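Local coordinates for protein L-asparaginase I (Vibrio cholerae, PDB 2OCD) that probably hydrolyses L-asparagine to L-aspartate and ammonium as a cytoplasmic homotetramer of the asparaginase 1 family, at residues 93-98 with 302-307. Numbering follows the deposited sequence.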
ATOM      1  N   THR B  93      11.009 -23.926  -5.073  1.00 10.10           N
ATOM      2  CA  THR B  93      12.420 -23.636  -5.143  1.00 10.20           C
ATOM      3  C   THR B  93      12.773 -22.857  -6.404  1.00 10.72           C
ATOM      4  O   THR B  93      13.917 -22.766  -6.807  1.00 10.23           O
ATOM      5  CB  THR B  93      13.275 -24.897  -5.065  1.00 10.42           C
ATOM      6  OG1 THR B  93      13.048 -25.671  -6.229  1.00  9.35           O
ATOM      7  CG2 THR B  93      12.969 -25.716  -3.805  1.00  8.44           C
HETATM    8  N   MSE B  94      11.773 -22.226  -6.975  1.00 11.61           N
HETATM    9  CA  MSE B  94      11.941 -21.438  -8.139  1.00 13.27           C
HETATM   10  C   MSE B  94      13.008 -20.390  -7.932  1.00 12.96           C
HETATM   11  O   MSE B  94      13.723 -20.094  -8.873  1.00 13.39           O
HETATM   12  CB  MSE B  94      10.637 -20.779  -8.479  1.00 12.82           C
HETATM   13  CG  MSE B  94      10.707 -19.942  -9.674  1.00 14.72           C
HETATM   14 SE   MSE B  94       8.888 -19.475 -10.198  0.70 21.15          SE
HETATM   15  CE  MSE B  94       8.801 -17.656  -9.637  1.00 18.37           C
ATOM     16  N   ALA B  95      13.110 -19.819  -6.726  1.00 13.47           N
ATOM     17  CA  ALA B  95      14.108 -18.755  -6.448  1.00 13.20           C
ATOM     18  C   ALA B  95      15.507 -19.300  -6.361  1.00 12.88           C
ATOM     19  O   ALA B  95      16.462 -18.618  -6.749  1.00 12.93           O
ATOM     20  CB  ALA B  95      13.788 -17.956  -5.199  1.00 12.95           C
ATOM     21  N   TYR B  96      15.652 -20.519  -5.860  1.00 12.48           N
ATOM     22  CA  TYR B  96      16.978 -21.130  -5.818  1.00 11.78           C
ATOM     23  C   TYR B  96      17.402 -21.465  -7.225  1.00 12.17           C
ATOM     24  O   TYR B  96      18.555 -21.276  -7.597  1.00 12.75           O
ATOM     25  CB  TYR B  96      17.008 -22.379  -4.980  1.00 11.25           C
ATOM     26  CG  TYR B  96      16.850 -22.163  -3.493  1.00 10.22           C
ATOM     27  CD1 TYR B  96      15.601 -22.178  -2.909  1.00 10.74           C
ATOM     28  CD2 TYR B  96      17.950 -22.036  -2.665  1.00 10.41           C
ATOM     29  CE1 TYR B  96      15.431 -21.994  -1.528  1.00 11.45           C
ATOM     30  CE2 TYR B  96      17.798 -21.874  -1.297  1.00 11.15           C
ATOM     31  CZ  TYR B  96      16.536 -21.841  -0.739  1.00 11.62           C
ATOM     32  OH  TYR B  96      16.359 -21.688   0.618  1.00 13.90           O
ATOM     33  N   THR B  97      16.493 -21.975  -8.033  1.00 11.56           N
ATOM     34  CA  THR B  97      16.888 -22.247  -9.379  1.00 11.14           C
ATOM     35  C   THR B  97      17.338 -20.960 -10.104  1.00 11.14           C
ATOM     36  O   THR B  97      18.377 -20.929 -10.762  1.00 11.32           O
ATOM     37  CB  THR B  97      15.785 -22.971 -10.105  1.00 10.59           C
ATOM     38  OG1 THR B  97      15.739 -24.306  -9.580  1.00 12.84           O
ATOM     39  CG2 THR B  97      16.070 -23.021 -11.604  1.00  9.12           C
ATOM     40  N   ALA B  98      16.560 -19.896  -9.984  1.00 11.44           N
ATOM     41  CA  ALA B  98      16.755 -18.711 -10.840  1.00 11.80           C
ATOM     42  C   ALA B  98      18.098 -18.108 -10.470  1.00 12.32           C
ATOM     43  O   ALA B  98      18.851 -17.613 -11.317  1.00 13.10           O
ATOM     44  CB  ALA B  98      15.653 -17.717 -10.625  1.00 11.26           C
ATOM     45  N   THR B 302      20.220 -12.276  -0.804  1.00 10.85           N
ATOM     46  CA  THR B 302      19.297 -13.302  -0.339  1.00 10.25           C
ATOM     47  C   THR B 302      20.118 -14.599   0.002  1.00 10.93           C
ATOM     48  O   THR B 302      21.265 -14.800  -0.465  1.00 11.21           O
ATOM     49  CB  THR B 302      18.285 -13.582  -1.398  1.00  9.40           C
ATOM     50  OG1 THR B 302      18.961 -14.130  -2.543  1.00  7.41           O
ATOM     51  CG2 THR B 302      17.578 -12.292  -1.777  1.00  5.77           C
ATOM     52  N   PRO B 303      19.615 -15.388   0.928  1.00 11.38           N
ATOM     53  CA  PRO B 303      20.164 -16.711   1.196  1.00 12.48           C
ATOM     54  C   PRO B 303      20.311 -17.504  -0.060  1.00 12.57           C
ATOM     55  O   PRO B 303      21.349 -18.162  -0.268  1.00 12.49           O
ATOM     56  CB  PRO B 303      19.076 -17.383   2.033  1.00 13.23           C
ATOM     57  CG  PRO B 303      18.445 -16.179   2.830  1.00 12.42           C
ATOM     58  CD  PRO B 303      18.539 -15.006   1.866  1.00 12.03           C
ATOM     59  N   GLU B 304      19.286 -17.411  -0.900  1.00 12.54           N
ATOM     60  CA  GLU B 304      19.266 -18.166  -2.127  1.00 12.72           C
ATOM     61  C   GLU B 304      20.339 -17.665  -3.095  1.00 11.57           C
ATOM     62  O   GLU B 304      21.039 -18.481  -3.679  1.00 10.18           O
ATOM     63  CB  GLU B 304      17.847 -18.316  -2.730  1.00 13.37           C
ATOM     64  CG  GLU B 304      16.919 -17.155  -2.488  1.00 18.43           C
ATOM     65  CD  GLU B 304      16.146 -17.168  -1.150  1.00 20.07           C
ATOM     66  OE1 GLU B 304      15.069 -17.832  -1.045  1.00 20.81           O
ATOM     67  OE2 GLU B 304      16.580 -16.414  -0.251  1.00 18.89           O
ATOM     68  N   ALA B 305      20.536 -16.359  -3.249  1.00 10.93           N
ATOM     69  CA  ALA B 305      21.640 -15.936  -4.123  1.00 10.96           C
ATOM     70  C   ALA B 305      22.935 -16.414  -3.493  1.00 11.44           C
ATOM     71  O   ALA B 305      23.916 -16.716  -4.214  1.00 12.75           O
ATOM     72  CB  ALA B 305      21.665 -14.417  -4.389  1.00 10.15           C
ATOM     73  N   ALA B 306      22.940 -16.530  -2.159  1.00 11.08           N
ATOM     74  CA  ALA B 306      24.174 -16.780  -1.407  1.00 11.19           C
ATOM     75  C   ALA B 306      24.610 -18.239  -1.488  1.00 10.71           C
ATOM     76  O   ALA B 306      25.804 -18.558  -1.512  1.00 10.67           O
ATOM     77  CB  ALA B 306      24.002 -16.339   0.038  1.00 10.78           C
ATOM     78  N   LEU B 307      23.618 -19.115  -1.525  1.00 11.22           N
ATOM     79  CA  LEU B 307      23.821 -20.544  -1.653  1.00 10.70           C
ATOM     80  C   LEU B 307      24.207 -20.812  -3.066  1.00 10.70           C
ATOM     81  O   LEU B 307      25.130 -21.627  -3.328  1.00  9.53           O
ATOM     82  CB  LEU B 307      22.563 -21.302  -1.243  1.00 10.93           C
ATOM     83  CG  LEU B 307      22.806 -21.629   0.234  1.00 12.90           C
ATOM     84  CD1 LEU B 307      21.563 -21.517   1.167  1.00 12.72           C
ATOM     85  CD2 LEU B 307      23.502 -22.996   0.283  1.00 14.14           C
TER
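Y96 and E304 meet where the two alpha/beta domains of the asparaginase fold pack helix against helix, the first turn of helix 94-104 from the N-terminal domain lying beside the first turn of helix 303-315 from the C-terminal one. The tight part is a CH-pi contact. CB of E304 sits over one face of the Y96 ring, 3.9 Å from its centroid and 20° off the normal, displaced toward the CD2-CE2 rim; the nearest pair is Y96 CD2 to E304 CB at 3.7 Å. Y96 reaches this place with CG beside its own backbone N and anti to the carbonyl carbon, and the two side chains cross at about a right angle. The backbones come close here too, CA of Y96 lying 5.3 Å from CA of E304.

On the A95 side the fit is looser: A95 CB only grazes E304 CG, at 4.2 Å. The L307 side chain stays still farther back, although its CB points toward segment 93-98. The contact is buried: Y219 of the second subunit packs on L307 at the loose side, and M218 of the same subunit on Y96.

The polar ends of the central pair turn to other partners. The bend at chi2 keeps the E304 carboxylate carbon above the ring but higher than CB, the carboxylate plane tilted 34° from that of the ring, with OE2 in a salt bridge to R162, while Y96 OH hydrogen-bonds to OE1 of Q273 of the second subunit. The interdomain pair is thereby tied into the tetramer, near the predicted substrate-binding D92, whose side chain lies about 8 Å from that of Y96. Two residues before E304, T302 is the N-cap of its helix: its OG1 accepts from A305 N at 2.8 Å, with an N-H...O angle of 158°.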